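PDB 3QTG: pyruvate kinase from Pyrobaculum aerophilum, which catalyses the last step of glycolysis, the interconversion of phosphoenolpyruvate and ADP with pyruvate and ATP, and depends on a divalent metal cation. Local coordinates for residues A[82-87]-A[176-181]. Residues are numbered along the deposited sequence; the frame is centred on the assembly and turned at random.
Sequences KGPSIR and ISTPAE
Gly83 meets Ala180 through its backbone: the methyl CB of Ala180 lies 3.9 Å from the carbonyl carbon C of Gly83. The backbone of Gly83 has a positive phi (78°), a region readily open to glycine. Pro84 gives the largest share of the buried surface. Ala180 CB sits against the start of this residue, 3.7 Å from Pro84 N, and extends the touch to CB and CD of the ring. Pro84 CB lies 4.0 Å from both Ala180 CB and Ile176 CG2, while CG reaches more loosely to the methyl CG2 of Thr178. The ring thus packs against Ile176 and Ala180, with Thr178 CG2 at the margin, where the 176-181 loop bends through the cis peptide before Pro179. Ser85 turns away from this loop, and its OG accepts a hydrogen bond from Arg87 NE (3.0 Å). Ser85 OG lies 21° out of the guanidinium plane of Arg87. Arg87 probably binds ATP, as in related enzymes; its NH1 is held by Gly164 O. Ile86 returns to the contact: CG1, anti to the carbonyl carbon (chi1 -65°), lies 3.8 Å from Ile176 CD1, and the two side chains cross obliquely. No hydrogen bond joins the segments; polar ties go outward, Thr178 OG1 to Asp210 and Gly83 N to Asp183 of helix 181-190. The contact joins the two connections between the TIM barrel and the inserted beta domain, the outgoing one after barrel strand 76-80 and the returning one after strand 167-169. It lies beside the probable catalytic site, Gly83 being about 7 Å from the side chains of Lys230, the likely transition-state stabiliser, and Glu232, a probable magnesium ligand. Ala180 is the N-cap residue of helix 181-190, Pro179 packs on helix 208-220, and the two isoleucines abut helix 120-125 through Phe122 and Ala121.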
loop_
_atom_site.group_PDB
_atom_site.type_symbol
_atom_site.label_atom_id
_atom_site.label_comp_id
_atom_site.label_asym_id
_atom_site.label_seq_id
_atom_site.Cartn_x
_atom_site.Cartn_y
_atom_site.Cartn_z
ATOM N N LYS A 82 -10.448 -5.455 -45.664
ATOM C CA LYS A 82 -10.271 -6.871 -45.968
ATOM C C LYS A 82 -8.870 -7.358 -45.592
ATOM O O LYS A 82 -8.720 -8.417 -44.993
ATOM C CB LYS A 82 -10.580 -7.131 -47.462
ATOM C CG LYS A 82 -10.700 -8.611 -47.864
ATOM C CD LYS A 82 -11.491 -9.434 -46.811
ATOM C CE LYS A 82 -11.758 -10.894 -47.249
ATOM N NZ LYS A 82 -12.762 -11.585 -46.349
ATOM N N GLY A 83 -7.847 -6.585 -45.932
ATOM C CA GLY A 83 -6.474 -7.016 -45.685
ATOM C C GLY A 83 -5.999 -8.028 -46.728
ATOM O O GLY A 83 -6.788 -8.527 -47.529
ATOM N N PRO A 84 -4.701 -8.345 -46.725
ATOM C CA PRO A 84 -4.269 -9.284 -47.765
ATOM C C PRO A 84 -4.726 -10.716 -47.456
ATOM O O PRO A 84 -5.115 -11.037 -46.334
ATOM C CB PRO A 84 -2.741 -9.157 -47.759
ATOM C CG PRO A 84 -2.387 -8.651 -46.367
ATOM C CD PRO A 84 -3.610 -7.915 -45.829
ATOM N N SER A 85 -4.729 -11.571 -48.466
ATOM C CA SER A 85 -5.113 -12.946 -48.262
ATOM C C SER A 85 -4.351 -13.725 -49.294
ATOM O O SER A 85 -3.936 -13.156 -50.323
ATOM C CB SER A 85 -6.610 -13.120 -48.499
ATOM O OG SER A 85 -6.941 -12.733 -49.828
ATOM N N ILE A 86 -4.167 -15.013 -49.022
ATOM C CA ILE A 86 -3.657 -15.928 -50.022
ATOM C C ILE A 86 -4.794 -16.867 -50.391
ATOM O O ILE A 86 -5.396 -17.484 -49.518
ATOM C CB ILE A 86 -2.398 -16.707 -49.524
ATOM C CG1 ILE A 86 -1.236 -15.736 -49.303
ATOM C CG2 ILE A 86 -2.033 -17.818 -50.517
ATOM C CD1 ILE A 86 0.088 -16.396 -48.877
ATOM N N ARG A 87 -5.097 -16.946 -51.688
ATOM C CA ARG A 87 -6.220 -17.751 -52.147
ATOM C C ARG A 87 -5.803 -18.768 -53.187
ATOM O O ARG A 87 -4.845 -18.542 -53.914
ATOM C CB ARG A 87 -7.322 -16.842 -52.695
ATOM C CG ARG A 87 -7.961 -16.024 -51.590
ATOM C CD ARG A 87 -8.817 -14.875 -52.100
ATOM N NE ARG A 87 -9.364 -14.175 -50.932
ATOM C CZ ARG A 87 -10.469 -14.534 -50.275
ATOM N NH1 ARG A 87 -11.190 -15.575 -50.675
ATOM N NH2 ARG A 87 -10.860 -13.840 -49.217
ATOM N N ILE A 176 3.638 -10.542 -46.265
ATOM C CA ILE A 176 3.104 -9.868 -47.450
ATOM C C ILE A 176 3.148 -8.329 -47.320
ATOM O O ILE A 176 2.623 -7.760 -46.350
ATOM C CB ILE A 176 1.658 -10.326 -47.775
ATOM C CG1 ILE A 176 1.628 -11.813 -48.152
ATOM C CG2 ILE A 176 1.075 -9.506 -48.915
ATOM C CD1 ILE A 176 0.235 -12.439 -48.040
ATOM N N SER A 177 3.747 -7.674 -48.324
ATOM C CA SER A 177 3.807 -6.207 -48.402
ATOM C C SER A 177 2.431 -5.540 -48.225
ATOM O O SER A 177 1.419 -6.029 -48.743
ATOM C CB SER A 177 4.427 -5.777 -49.739
ATOM O OG SER A 177 5.752 -6.265 -49.864
ATOM N N THR A 178 2.401 -4.424 -47.499
ATOM C CA THR A 178 1.133 -3.724 -47.215
ATOM C C THR A 178 1.218 -2.207 -47.475
ATOM O O THR A 178 2.323 -1.679 -47.614
ATOM C CB THR A 178 0.673 -3.943 -45.749
ATOM O OG1 THR A 178 1.665 -3.407 -44.868
ATOM C CG2 THR A 178 0.467 -5.410 -45.451
ATOM N N PRO A 179 0.052 -1.502 -47.545
ATOM C CA PRO A 179 -1.328 -2.018 -47.454
ATOM C C PRO A 179 -1.656 -2.864 -48.681
ATOM O O PRO A 179 -0.997 -2.726 -49.711
ATOM C CB PRO A 179 -2.195 -0.747 -47.455
ATOM C CG PRO A 179 -1.259 0.379 -47.204
ATOM C CD PRO A 179 0.056 -0.044 -47.766
ATOM N N ALA A 180 -2.659 -3.730 -48.558
ATOM C CA ALA A 180 -3.080 -4.588 -49.654
ATOM C C ALA A 180 -3.677 -3.761 -50.792
ATOM O O ALA A 180 -4.417 -2.793 -50.560
ATOM C CB ALA A 180 -4.072 -5.627 -49.170
ATOM N N GLU A 181 -3.358 -4.164 -52.018
ATOM C CA GLU A 181 -3.827 -3.487 -53.226
ATOM C C GLU A 181 -5.346 -3.334 -53.197
ATOM O O GLU A 181 -5.883 -2.298 -53.587
ATOM C CB GLU A 181 -3.381 -4.262 -54.475
ATOM C CG GLU A 181 -3.054 -3.366 -55.664
ATOM C CD GLU A 181 -3.236 -4.054 -57.010
ATOM O OE1 GLU A 181 -3.708 -3.370 -57.946
ATOM O OE2 GLU A 181 -2.921 -5.261 -57.139
#